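DegV family protein (PDB 3FDJ) is of unknown function but, as a DegV family member, probably binds a fatty acid, as relatives of this family do. Local coordinates at residues 81-86 / 116-121; 166-171 / 262-267; 227-232 / 256-261. All blocks are in the same frame, centred on the assembly; numbering follows the deposited sequence.

Contact 1: 81-86 / 116-121; sequences VTITAG and KSTGPQ
Thr84 meets Lys116 and Ser117 in the tight half of this contact. Its backbone N donates to Ser117 O at 2.9 Å, with an N-H...O angle of 161°, and its CB presses on Lys116 C at 3.6 Å. With OG1 anti to the backbone N (chi1 176°), CG2 falls between N and the carbonyl carbon and comes to 3.6 Å from Ser117 O. The two segments follow neighbouring parallel strands, 77-82 and 109-114, so the contact ties together two strand-end loops, the second leading through N-cap Gly119 into helix 120-134. Within the first loop, Thr84 OG1 accepts from Gly86 N at 2.9 Å, an ST turn, and it is also hydrogen-bonded to Gly194 O. An alanine in place of Thr84 would probably leave Gly86 N and Gly194 O without this hydroxyl and open a gap beside Ser117 O. Ile83 and Thr118 lie side by side and point the same way, the modelled CD1 of Ile83 being 3.5 Å from Thr118 OG1, but Ile83 has two conformers and this approach is less certain. The loose, solvent side is at Lys116, whose CB points away from 81-86 and stays 4.9 Å from Thr84 OG1.

Contact 2: 166-171 / 262-267; sequences AQNGRV and CSYYAE
Asn168 reaches both Tyr264 and Tyr265 on helix 260-266, and Arg170 the hydroxyl of Tyr265. The two residues lie on either side of Gly169, the C-prime residue of the Schellman motif that ends helix 163-167. In the motif itself, Gly169, with positive phi, sends its N to Ala166 O at 3.1 Å, while Arg170 N bonds Leu165 O.

Asn168 ND2 approaches Tyr264 in the plane of the ring, at its edge, and gives OH a weak hydrogen bond of 3.1 Å with an N-H...O angle of 134°; its stronger partner is Asn164 O. The amide and ring planes stand 65° apart. Tyr264 OH is also hydrogen-bonded to Ser58 OG, and Tyr265 OH to Thr60 OG1, so both phenols are tied to the neighbourhood of strand 59-61. Arg170 NH2 lies 2.9 Å from Tyr265 OH, with the guanidinium turned 71° from the ring, while its NE is held by Met87 O.

Van der Waals contacts fill in around these ends. Asn168 CG sits 3.6 Å from Tyr265 OH, the two side chains crossing at about a right angle, and Arg170 CD passes 4.1 Å from Tyr265 CZ. Among the aromatic groups, Tyr264 turns the edge of its ring onto one face of Tyr265, its CD2 standing 3.5 Å above that ring's plane, over the centre.

Contact 3: 227-232 / 256-261; sequences RICHVE and YKAGGL
Tyr256 lays its ring against Cys229, and this fit gives the contact its shape. CB of Cys229 is the bump: it stands over one face of the ring, 4.1 Å from the centroid and 25° off the normal, a CH-pi contact displaced toward the rim on the CE2 side. Chi1 of 57° sets Tyr256 CG between the backbone N and the carbonyl carbon, and from there the ring extends toward Cys229. At the far end of the ring, Arg227 CB sits near the plane beside the hydroxyl, and Arg227 then bends away toward salt bridges with Glu127 and Asp252. The ring also makes a cation-pi contact with Arg123.

Beneath these side chains runs the parallel pairing of strands 226-230 and 253-257, the two strands of a beta-alpha-beta unit whose crossover is helix 234-248; 253-257 is the outermost strand of its sheet within the chain. Three backbone bonds fix the register: Tyr256 N to Ile228 O at 2.9 Å, His230 N to Tyr256 O at 3.1 Å, and Ala258 N to His230 O at 2.9 Å. The last is nearly straight at the hydrogen, 174°.

Just past the strand end, the small CB of Ala258 fits a hollow bounded by Cys229 SG at 4.1 Å, Val231 CG2 at 3.9 Å and His230 O. Elsewhere His230 sets one face of its imidazole over Lys257 CA, offset toward the rim. The two side chains lie side by side, and Lys257 CG comes to 4.0 Å from His230 CE1. A hydrogen bond from Asn233 N to His230 ND1 probably limits rotation of the ring.

How the contacts relate
The three contacts adjoin one another, contact 1 nearest the chain centre and contact 2 farthest out, all centres about 14 Å apart. Pro120 of contact 1, opening helix 120-134, wedges against contact 3, its CA 3.4 Å from Tyr256 OH. Contact 3 is nested in the loop closed by contact 2, and both use helix 260-266: Ser263 CA packs on Val231 CG2 at 3.8 Å. Contacts 1 and 2 touch where Thr118 OG1 lies 3.7 Å from Cys262 SG. Hexaethylene glycol, probably from the crystallisation liquor, lies about 4 Å from the Ile83 side chain and about 3 Å from that of Arg170, which may mark a pocket. The sodium ion is about 13 Å from the Val231 side chain.

Contact 1: 81-86 / 116-121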
ATOM      1  N   VAL A  81       6.858   8.321  -2.710  1.00  8.64           N
ATOM      2  CA  VAL A  81       6.006   7.242  -3.237  1.00  8.78           C
ATOM      3  C   VAL A  81       4.577   7.460  -2.758  1.00  8.98           C
ATOM      4  O   VAL A  81       4.347   7.698  -1.572  1.00  9.01           O
ATOM      5  CB  VAL A  81       6.531   5.861  -2.814  1.00  9.07           C
ATOM      6  CG1 VAL A  81       5.651   4.722  -3.406  1.00  9.30           C
ATOM      7  CG2 VAL A  81       8.004   5.696  -3.257  1.00  8.33           C
ATOM      8  N   THR A  82       3.626   7.440  -3.683  1.00  9.10           N
ATOM      9  CA  THR A  82       2.235   7.662  -3.325  1.00  9.39           C
ATOM     10  C   THR A  82       1.351   6.477  -3.697  1.00  9.59           C
ATOM     11  O   THR A  82       1.666   5.693  -4.572  1.00  9.96           O
ATOM     12  CB  THR A  82       1.606   8.938  -3.968  1.00  9.82           C
ATOM     13  OG1 THR A  82       1.334   8.724  -5.356  1.00 10.64           O
ATOM     14  CG2 THR A  82       2.520  10.202  -3.801  1.00 10.88           C
ATOM     15  N   ILE A  83       0.240   6.364  -2.987  0.50  9.48           N
ATOM     16  CA  ILE A  83      -0.851   5.468  -3.345  0.50  9.44           C
ATOM     17  C   ILE A  83      -1.372   5.870  -4.736  0.50  9.15           C
ATOM     18  O   ILE A  83      -1.258   7.031  -5.159  0.50  8.04           O
ATOM     19  CB  ILE A  83      -1.941   5.526  -2.245  0.50  9.63           C
ATOM     20  CG1 ILE A  83      -3.167   4.628  -2.558  0.50  9.22           C
ATOM     21  CG2 ILE A  83      -2.358   6.946  -2.023  0.50 10.87           C
ATOM     22  CD1 ILE A  83      -4.012   4.355  -1.314  0.50 10.50           C
ATOM     23  N   THR A  84      -1.900   4.888  -5.456  1.00  9.09           N
ATOM     24  CA  THR A  84      -2.392   5.062  -6.807  1.00  9.27           C
ATOM     25  C   THR A  84      -3.182   6.351  -7.067  1.00  8.68           C
ATOM     26  O   THR A  84      -4.158   6.701  -6.369  1.00  8.44           O
ATOM     27  CB  THR A  84      -3.237   3.844  -7.244  1.00  9.29           C
ATOM     28  OG1 THR A  84      -3.768   4.100  -8.547  1.00 11.97           O
ATOM     29  CG2 THR A  84      -4.365   3.546  -6.249  1.00 10.86           C
ATOM     30  N   ALA A  85      -2.751   7.053  -8.107  1.00  8.04           N
ATOM     31  CA  ALA A  85      -3.468   8.223  -8.582  1.00  9.12           C
ATOM     32  C   ALA A  85      -4.827   7.817  -9.149  1.00 10.51           C
ATOM     33  O   ALA A  85      -5.707   8.653  -9.333  1.00 12.10           O
ATOM     34  CB  ALA A  85      -2.643   8.937  -9.643  1.00  8.78           C
ATOM     35  N   GLY A  86      -5.000   6.532  -9.420  1.00 11.05           N
ATOM     36  CA  GLY A  86      -6.247   6.013  -9.940  1.00 12.18           C
ATOM     37  C   GLY A  86      -7.352   5.936  -8.915  1.00 13.66           C
ATOM     38  O   GLY A  86      -8.522   5.765  -9.299  1.00 16.02           O
ATOM     39  N   LYS A 116       0.792   3.295  -8.542  1.00 10.78           N
ATOM     40  CA  LYS A 116      -0.266   2.551  -9.223  1.00 10.75           C
ATOM     41  C   LYS A 116      -0.802   1.419  -8.327  1.00 10.96           C
ATOM     42  O   LYS A 116      -1.415   0.469  -8.798  1.00 10.62           O
ATOM     43  CB  LYS A 116       0.234   1.992 -10.549  1.00 11.19           C
ATOM     44  CG  LYS A 116       0.928   3.002 -11.458  1.00 14.91           C
ATOM     45  CD  LYS A 116       1.300   2.283 -12.755  1.00 21.21           C
ATOM     46  CE  LYS A 116       2.187   3.073 -13.665  1.00 25.46           C
ATOM     47  NZ  LYS A 116       2.334   2.320 -14.952  1.00 28.18           N
ATOM     48  N   SER A 117      -0.602   1.556  -7.029  1.00 10.26           N
ATOM     49  CA  SER A 117      -0.989   0.533  -6.101  1.00 11.12           C
ATOM     50  C   SER A 117      -1.095   1.082  -4.670  1.00 11.13           C
ATOM     51  O   SER A 117      -1.504   2.222  -4.467  1.00 10.43           O
ATOM     52  CB  SER A 117       0.040  -0.602  -6.200  1.00 12.06           C
ATOM     53  OG  SER A 117      -0.405  -1.786  -5.536  1.00 13.06           O
ATOM     54  N   THR A 118      -0.770   0.245  -3.689  1.00  9.94           N
ATOM     55  CA  THR A 118      -0.901   0.590  -2.275  1.00  9.58           C
ATOM     56  C   THR A 118      -0.088  -0.399  -1.454  1.00  9.66           C
ATOM     57  O   THR A 118       0.389  -1.417  -1.978  1.00 10.28           O
ATOM     58  CB  THR A 118      -2.374   0.544  -1.825  1.00 11.20           C
ATOM     59  OG1 THR A 118      -2.511   1.258  -0.588  1.00 12.16           O
ATOM     60  CG2 THR A 118      -2.877  -0.918  -1.683  1.00  9.38           C
ATOM     61  N   GLY A 119       0.055  -0.091  -0.170  1.00  8.80           N
ATOM     62  CA  GLY A 119       0.546  -1.027   0.824  1.00  8.40           C
ATOM     63  C   GLY A 119       1.828  -1.719   0.442  1.00  8.31           C
ATOM     64  O   GLY A 119       2.842  -1.057   0.213  1.00  9.05           O
ATOM     65  N   PRO A 120       1.801  -3.067   0.387  1.00  7.73           N
ATOM     66  CA  PRO A 120       3.058  -3.764   0.204  1.00  8.53           C
ATOM     67  C   PRO A 120       3.762  -3.496  -1.109  1.00  8.20           C
ATOM     68  O   PRO A 120       4.975  -3.669  -1.181  1.00  7.31           O
ATOM     69  CB  PRO A 120       2.677  -5.249   0.343  1.00  8.94           C
ATOM     70  CG  PRO A 120       1.234  -5.295   0.068  1.00  9.90           C
ATOM     71  CD  PRO A 120       0.703  -3.999   0.641  1.00  8.25           C
ATOM     72  N   GLN A 121       3.031  -3.083  -2.144  1.00  8.97           N
ATOM     73  CA  GLN A 121       3.689  -2.707  -3.398  1.00  9.54           C
ATOM     74  C   GLN A 121       4.473  -1.395  -3.236  1.00  9.71           C
ATOM     75  O   GLN A 121       5.595  -1.269  -3.756  1.00 10.49           O
ATOM     76  CB  GLN A 121       2.676  -2.666  -4.555  1.00 10.46           C
ATOM     77  CG  GLN A 121       3.306  -2.561  -5.975  1.00 12.28           C
ATOM     78  CD  GLN A 121       2.434  -3.151  -7.096  1.00 14.02           C
ATOM     79  OE1 GLN A 121       1.232  -3.351  -6.937  1.00 16.38           O
ATOM     80  NE2 GLN A 121       3.038  -3.361  -8.273  1.00 15.56           N
TER

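Contact 2: 166-171 / 262-267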
ATOM      1  N   ALA A 166     -16.663   0.487  -1.001  1.00  9.36           N
ATOM      2  CA  ALA A 166     -17.905   0.714  -1.723  1.00  9.84           C
ATOM      3  C   ALA A 166     -18.564   2.026  -1.324  1.00 10.15           C
ATOM      4  O   ALA A 166     -19.003   2.769  -2.202  1.00  9.77           O
ATOM      5  CB  ALA A 166     -18.887  -0.467  -1.543  1.00  9.00           C
ATOM      6  N   GLN A 167     -18.610   2.346  -0.026  1.00 10.30           N
ATOM      7  CA  GLN A 167     -19.298   3.575   0.381  1.00 10.92           C
ATOM      8  C   GLN A 167     -18.524   4.801  -0.076  1.00 11.50           C
ATOM      9  O   GLN A 167     -19.101   5.867  -0.197  1.00 11.34           O
ATOM     10  CB  GLN A 167     -19.562   3.633   1.891  1.00 12.01           C
ATOM     11  CG  GLN A 167     -18.344   3.927   2.745  1.00 13.22           C
ATOM     12  CD  GLN A 167     -18.685   4.179   4.208  1.00 16.76           C
ATOM     13  OE1 GLN A 167     -19.450   5.102   4.533  1.00 16.06           O
ATOM     14  NE2 GLN A 167     -18.090   3.391   5.101  1.00 15.30           N
ATOM     15  N   ASN A 168     -17.228   4.638  -0.332  1.00 11.23           N
ATOM     16  CA  ASN A 168     -16.397   5.727  -0.848  1.00 11.83           C
ATOM     17  C   ASN A 168     -16.215   5.731  -2.371  1.00 12.49           C
ATOM     18  O   ASN A 168     -15.378   6.483  -2.899  1.00 12.22           O
ATOM     19  CB  ASN A 168     -15.044   5.728  -0.125  1.00 11.68           C
ATOM     20  CG  ASN A 168     -15.145   6.290   1.282  1.00 12.93           C
ATOM     21  OD1 ASN A 168     -15.286   7.509   1.468  1.00 14.64           O
ATOM     22  ND2 ASN A 168     -15.101   5.422   2.270  1.00 10.10           N
ATOM     23  N   GLY A 169     -17.002   4.911  -3.069  1.00 12.51           N
ATOM     24  CA  GLY A 169     -16.995   4.865  -4.529  1.00 13.49           C
ATOM     25  C   GLY A 169     -15.756   4.248  -5.142  1.00 14.46           C
ATOM     26  O   GLY A 169     -15.438   4.525  -6.300  1.00 14.98           O
ATOM     27  N   ARG A 170     -15.047   3.414  -4.387  1.00 14.25           N
ATOM     28  CA  ARG A 170     -13.790   2.853  -4.892  1.00 14.58           C
ATOM     29  C   ARG A 170     -13.881   1.420  -5.416  1.00 14.94           C
ATOM     30  O   ARG A 170     -12.904   0.895  -5.970  1.00 16.35           O
ATOM     31  CB  ARG A 170     -12.689   3.032  -3.843  1.00 14.60           C
ATOM     32  CG  ARG A 170     -12.309   4.503  -3.826  1.00 18.11           C
ATOM     33  CD  ARG A 170     -11.500   4.934  -2.668  1.00 20.63           C
ATOM     34  NE  ARG A 170     -10.991   6.268  -2.980  1.00 22.76           N
ATOM     35  CZ  ARG A 170     -11.281   7.388  -2.325  1.00 23.80           C
ATOM     36  NH1 ARG A 170     -10.760   8.532  -2.743  1.00 24.63           N
ATOM     37  NH2 ARG A 170     -12.058   7.380  -1.247  1.00 25.02           N
ATOM     38  N   VAL A 171     -15.042   0.800  -5.263  1.00 14.52           N
ATOM     39  CA  VAL A 171     -15.312  -0.491  -5.883  1.00 14.65           C
ATOM     40  C   VAL A 171     -16.793  -0.520  -6.211  1.00 14.58           C
ATOM     41  O   VAL A 171     -17.581   0.147  -5.534  1.00 13.45           O
ATOM     42  CB  VAL A 171     -14.923  -1.667  -4.935  1.00 14.97           C
ATOM     43  CG1 VAL A 171     -16.020  -1.903  -3.871  1.00 13.37           C
ATOM     44  CG2 VAL A 171     -14.652  -2.933  -5.712  1.00 16.81           C
ATOM     45  N   CYS A 262      -4.772   1.494   5.154  1.00 11.49           N
ATOM     46  CA  CYS A 262      -4.998   0.163   4.615  1.00 12.41           C
ATOM     47  C   CYS A 262      -5.947  -0.657   5.495  1.00 11.95           C
ATOM     48  O   CYS A 262      -6.749  -1.417   4.968  1.00 12.13           O
ATOM     49  CB  CYS A 262      -3.695  -0.580   4.341  1.00 13.12           C
ATOM     50  SG  CYS A 262      -2.789   0.103   2.866  1.00 21.27           S
ATOM     51  N   SER A 263      -5.915  -0.463   6.804  1.00 10.58           N
ATOM     52  CA  SER A 263      -6.849  -1.167   7.709  1.00  9.64           C
ATOM     53  C   SER A 263      -8.283  -0.714   7.457  1.00 10.15           C
ATOM     54  O   SER A 263      -9.190  -1.534   7.446  1.00  9.48           O
ATOM     55  CB  SER A 263      -6.460  -0.990   9.180  1.00 10.65           C
ATOM     56  OG  SER A 263      -5.210  -1.624   9.468  1.00  8.99           O
ATOM     57  N   TYR A 264      -8.470   0.576   7.188  1.00  9.24           N
ATOM     58  CA  TYR A 264      -9.801   1.104   6.889  1.00  9.65           C
ATOM     59  C   TYR A 264     -10.388   0.476   5.610  1.00  9.80           C
ATOM     60  O   TYR A 264     -11.527   0.027   5.618  1.00  9.18           O
ATOM     61  CB  TYR A 264      -9.775   2.643   6.799  1.00  9.44           C
ATOM     62  CG  TYR A 264     -11.080   3.245   6.365  1.00  8.27           C
ATOM     63  CD1 TYR A 264     -12.121   3.385   7.277  1.00 10.52           C
ATOM     64  CD2 TYR A 264     -11.301   3.638   5.050  1.00  8.37           C
ATOM     65  CE1 TYR A 264     -13.348   3.886   6.891  1.00 10.16           C
ATOM     66  CE2 TYR A 264     -12.551   4.179   4.654  1.00  9.69           C
ATOM     67  CZ  TYR A 264     -13.559   4.295   5.586  1.00  9.21           C
ATOM     68  OH  TYR A 264     -14.793   4.794   5.254  1.00 10.68           O
ATOM     69  N   TYR A 265      -9.606   0.448   4.536  1.00  9.63           N
ATOM     70  CA  TYR A 265     -10.105   0.014   3.234  1.00 10.03           C
ATOM     71  C   TYR A 265     -10.052  -1.494   3.008  1.00  9.83           C
ATOM     72  O   TYR A 265     -10.918  -2.041   2.313  1.00  9.97           O
ATOM     73  CB  TYR A 265      -9.383   0.764   2.108  1.00  9.81           C
ATOM     74  CG  TYR A 265      -9.938   2.149   1.863  1.00  9.59           C
ATOM     75  CD1 TYR A 265     -11.274   2.322   1.469  1.00  8.61           C
ATOM     76  CD2 TYR A 265      -9.151   3.299   2.046  1.00 10.19           C
ATOM     77  CE1 TYR A 265     -11.801   3.595   1.249  1.00 10.03           C
ATOM     78  CE2 TYR A 265      -9.675   4.566   1.813  1.00  9.32           C
ATOM     79  CZ  TYR A 265     -10.986   4.704   1.409  1.00  8.85           C
ATOM     80  OH  TYR A 265     -11.527   5.953   1.212  1.00  8.44           O
ATOM     81  N   ALA A 266      -9.059  -2.173   3.575  1.00  9.92           N
ATOM     82  CA  ALA A 266      -8.999  -3.648   3.483  1.00 11.26           C
ATOM     83  C   ALA A 266      -9.921  -4.344   4.479  1.00 10.93           C
ATOM     84  O   ALA A 266     -10.377  -5.466   4.235  1.00 11.20           O
ATOM     85  CB  ALA A 266      -7.565  -4.155   3.624  1.00  9.86           C
ATOM     86  N   GLU A 267     -10.176  -3.671   5.594  1.00 10.99           N
ATOM     87  CA  GLU A 267     -11.073  -4.110   6.677  1.00 11.17           C
ATOM     88  C   GLU A 267     -10.563  -5.306   7.468  1.00 10.92           C
ATOM     89  O   GLU A 267      -9.614  -5.974   7.082  1.00  8.78           O
ATOM     90  CB  GLU A 267     -12.512  -4.296   6.193  1.00 12.27           C
ATOM     91  CG  GLU A 267     -13.076  -2.979   5.690  1.00 14.89           C
ATOM     92  CD  GLU A 267     -14.585  -2.959   5.547  1.00 18.55           C
ATOM     93  OE1 GLU A 267     -15.287  -3.390   6.497  1.00 20.82           O
ATOM     94  OE2 GLU A 267     -15.057  -2.457   4.497  1.00 17.21           O
TER

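Contact 3: 227-232 / 256-261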
ATOM      1  N   ARG A 227       6.017  -9.397   0.136  1.00  8.93           N
ATOM      2  CA  ARG A 227       5.634  -8.578   1.289  1.00  8.99           C
ATOM      3  C   ARG A 227       4.138  -8.756   1.492  1.00  8.66           C
ATOM      4  O   ARG A 227       3.364  -8.635   0.548  1.00  9.08           O
ATOM      5  CB  ARG A 227       5.988  -7.087   1.049  1.00  8.55           C
ATOM      6  CG  ARG A 227       7.494  -6.818   0.936  1.00  9.19           C
ATOM      7  CD  ARG A 227       8.213  -7.095   2.234  1.00  9.75           C
ATOM      8  NE  ARG A 227       9.659  -6.867   2.155  1.00  8.82           N
ATOM      9  CZ  ARG A 227      10.592  -7.786   1.927  1.00  9.91           C
ATOM     10  NH1 ARG A 227      10.299  -9.073   1.795  1.00 11.73           N
ATOM     11  NH2 ARG A 227      11.860  -7.400   1.904  1.00 11.22           N
ATOM     12  N   ILE A 228       3.739  -9.096   2.710  1.00  9.14           N
ATOM     13  CA  ILE A 228       2.331  -9.346   3.020  1.00  9.10           C
ATOM     14  C   ILE A 228       1.934  -8.521   4.248  1.00  9.81           C
ATOM     15  O   ILE A 228       2.563  -8.660   5.320  1.00  9.39           O
ATOM     16  CB  ILE A 228       2.075 -10.838   3.350  1.00  9.66           C
ATOM     17  CG1 ILE A 228       2.652 -11.775   2.282  1.00  9.01           C
ATOM     18  CG2 ILE A 228       0.569 -11.084   3.608  1.00  8.95           C
ATOM     19  CD1 ILE A 228       2.597 -13.308   2.630  1.00 11.62           C
ATOM     20  N   CYS A 229       0.921  -7.666   4.107  1.00 10.53           N
ATOM     21  CA  CYS A 229       0.332  -6.995   5.254  1.00 11.60           C
ATOM     22  C   CYS A 229      -1.065  -7.550   5.517  1.00 10.68           C
ATOM     23  O   CYS A 229      -1.707  -8.136   4.627  1.00 11.32           O
ATOM     24  CB  CYS A 229       0.339  -5.463   5.127  1.00 12.46           C
ATOM     25  SG  CYS A 229      -0.903  -4.871   4.112  1.00 18.52           S
ATOM     26  N   HIS A 230      -1.489  -7.451   6.772  1.00  9.99           N
ATOM     27  CA  HIS A 230      -2.746  -7.971   7.222  1.00  8.84           C
ATOM     28  C   HIS A 230      -3.404  -7.022   8.198  1.00  8.63           C
ATOM     29  O   HIS A 230      -2.734  -6.244   8.891  1.00  9.34           O
ATOM     30  CB  HIS A 230      -2.567  -9.350   7.870  1.00  9.98           C
ATOM     31  CG  HIS A 230      -1.797  -9.310   9.142  1.00  9.93           C
ATOM     32  ND1 HIS A 230      -2.391  -9.057  10.362  1.00 10.63           N
ATOM     33  CD2 HIS A 230      -0.469  -9.415   9.382  1.00 10.75           C
ATOM     34  CE1 HIS A 230      -1.461  -9.042  11.299  1.00 11.83           C
ATOM     35  NE2 HIS A 230      -0.286  -9.256  10.731  1.00 10.05           N
ATOM     36  N   VAL A 231      -4.723  -7.102   8.247  1.00  8.50           N
ATOM     37  CA  VAL A 231      -5.541  -6.340   9.171  1.00  8.60           C
ATOM     38  C   VAL A 231      -6.107  -7.339  10.165  1.00  9.33           C
ATOM     39  O   VAL A 231      -7.151  -7.966   9.910  1.00  9.10           O
ATOM     40  CB  VAL A 231      -6.707  -5.647   8.467  1.00  8.73           C
ATOM     41  CG1 VAL A 231      -7.444  -4.745   9.471  1.00  7.78           C
ATOM     42  CG2 VAL A 231      -6.221  -4.870   7.235  1.00  9.77           C
ATOM     43  N   GLU A 232      -5.408  -7.485  11.275  1.00 10.07           N
ATOM     44  CA  GLU A 232      -5.780  -8.426  12.353  1.00 10.75           C
ATOM     45  C   GLU A 232      -6.019  -9.820  11.791  1.00  9.94           C
ATOM     46  O   GLU A 232      -6.979 -10.495  12.147  1.00  9.90           O
ATOM     47  CB  GLU A 232      -6.987  -7.882  13.133  1.00 11.11           C
ATOM     48  CG  GLU A 232      -6.683  -6.493  13.698  1.00 15.62           C
ATOM     49  CD  GLU A 232      -7.629  -6.038  14.799  1.00 21.15           C
ATOM     50  OE1 GLU A 232      -8.767  -6.551  14.888  1.00 25.50           O
ATOM     51  OE2 GLU A 232      -7.222  -5.147  15.572  1.00 25.55           O
ATOM     52  N   TYR A 256       3.614  -8.385   8.030  1.00  9.01           N
ATOM     53  CA  TYR A 256       3.521  -7.289   8.981  1.00  9.54           C
ATOM     54  C   TYR A 256       2.131  -6.673   9.000  1.00  9.37           C
ATOM     55  O   TYR A 256       1.294  -6.964   8.155  1.00  8.86           O
ATOM     56  CB  TYR A 256       4.568  -6.217   8.648  1.00  9.67           C
ATOM     57  CG  TYR A 256       4.446  -5.689   7.244  1.00 11.10           C
ATOM     58  CD1 TYR A 256       4.962  -6.414   6.168  1.00 14.28           C
ATOM     59  CD2 TYR A 256       3.827  -4.471   6.981  1.00 11.23           C
ATOM     60  CE1 TYR A 256       4.829  -5.960   4.874  1.00 14.33           C
ATOM     61  CE2 TYR A 256       3.715  -3.998   5.685  1.00 13.11           C
ATOM     62  CZ  TYR A 256       4.210  -4.763   4.643  1.00 13.13           C
ATOM     63  OH  TYR A 256       4.117  -4.329   3.370  1.00 15.46           O
ATOM     64  N   LYS A 257       1.882  -5.841  10.000  1.00  9.59           N
ATOM     65  CA  LYS A 257       0.563  -5.244  10.178  1.00 10.65           C
ATOM     66  C   LYS A 257       0.326  -4.067   9.220  1.00  9.93           C
ATOM     67  O   LYS A 257       1.190  -3.209   9.017  1.00 10.07           O
ATOM     68  CB  LYS A 257       0.381  -4.743  11.605  1.00 11.10           C
ATOM     69  CG  LYS A 257       0.477  -5.812  12.673  1.00 14.85           C
ATOM     70  CD  LYS A 257       0.220  -5.203  14.048  1.00 18.61           C
ATOM     71  CE  LYS A 257       0.293  -6.260  15.119  1.00 23.19           C
ATOM     72  NZ  LYS A 257       1.671  -6.814  15.170  1.00 27.75           N
ATOM     73  N   ALA A 258      -0.890  -4.001   8.713  1.00  9.55           N
ATOM     74  CA  ALA A 258      -1.359  -2.835   7.965  1.00  9.64           C
ATOM     75  C   ALA A 258      -1.429  -1.602   8.860  1.00  9.34           C
ATOM     76  O   ALA A 258      -1.597  -1.707  10.083  1.00  9.10           O
ATOM     77  CB  ALA A 258      -2.719  -3.131   7.340  1.00  9.33           C
ATOM     78  N   GLY A 259      -1.251  -0.425   8.248  1.00  9.31           N
ATOM     79  CA  GLY A 259      -1.443   0.843   8.927  1.00  9.28           C
ATOM     80  C   GLY A 259      -2.905   1.222   8.887  1.00  9.23           C
ATOM     81  O   GLY A 259      -3.737   0.417   8.478  1.00  8.45           O
ATOM     82  N   GLY A 260      -3.200   2.442   9.329  1.00  8.80           N
ATOM     83  CA  GLY A 260      -4.570   2.932   9.477  1.00  9.91           C
ATOM     84  C   GLY A 260      -5.371   2.962   8.176  1.00  9.76           C
ATOM     85  O   GLY A 260      -6.486   2.478   8.121  1.00  9.17           O
ATOM     86  N   LEU A 261      -4.788   3.538   7.134  1.00 10.18           N
ATOM     87  CA  LEU A 261      -5.471   3.704   5.857  1.00 10.86           C
ATOM     88  C   LEU A 261      -5.777   2.354   5.239  1.00 11.04           C
ATOM     89  O   LEU A 261      -6.911   2.077   4.829  1.00 11.90           O
ATOM     90  CB  LEU A 261      -4.589   4.527   4.907  1.00 11.05           C
ATOM     91  CG  LEU A 261      -5.196   4.982   3.572  1.00 12.13           C
ATOM     92  CD1 LEU A 261      -5.273   3.851   2.562  1.00 15.34           C
ATOM     93  CD2 LEU A 261      -6.580   5.639   3.810  1.00 13.65           C
TER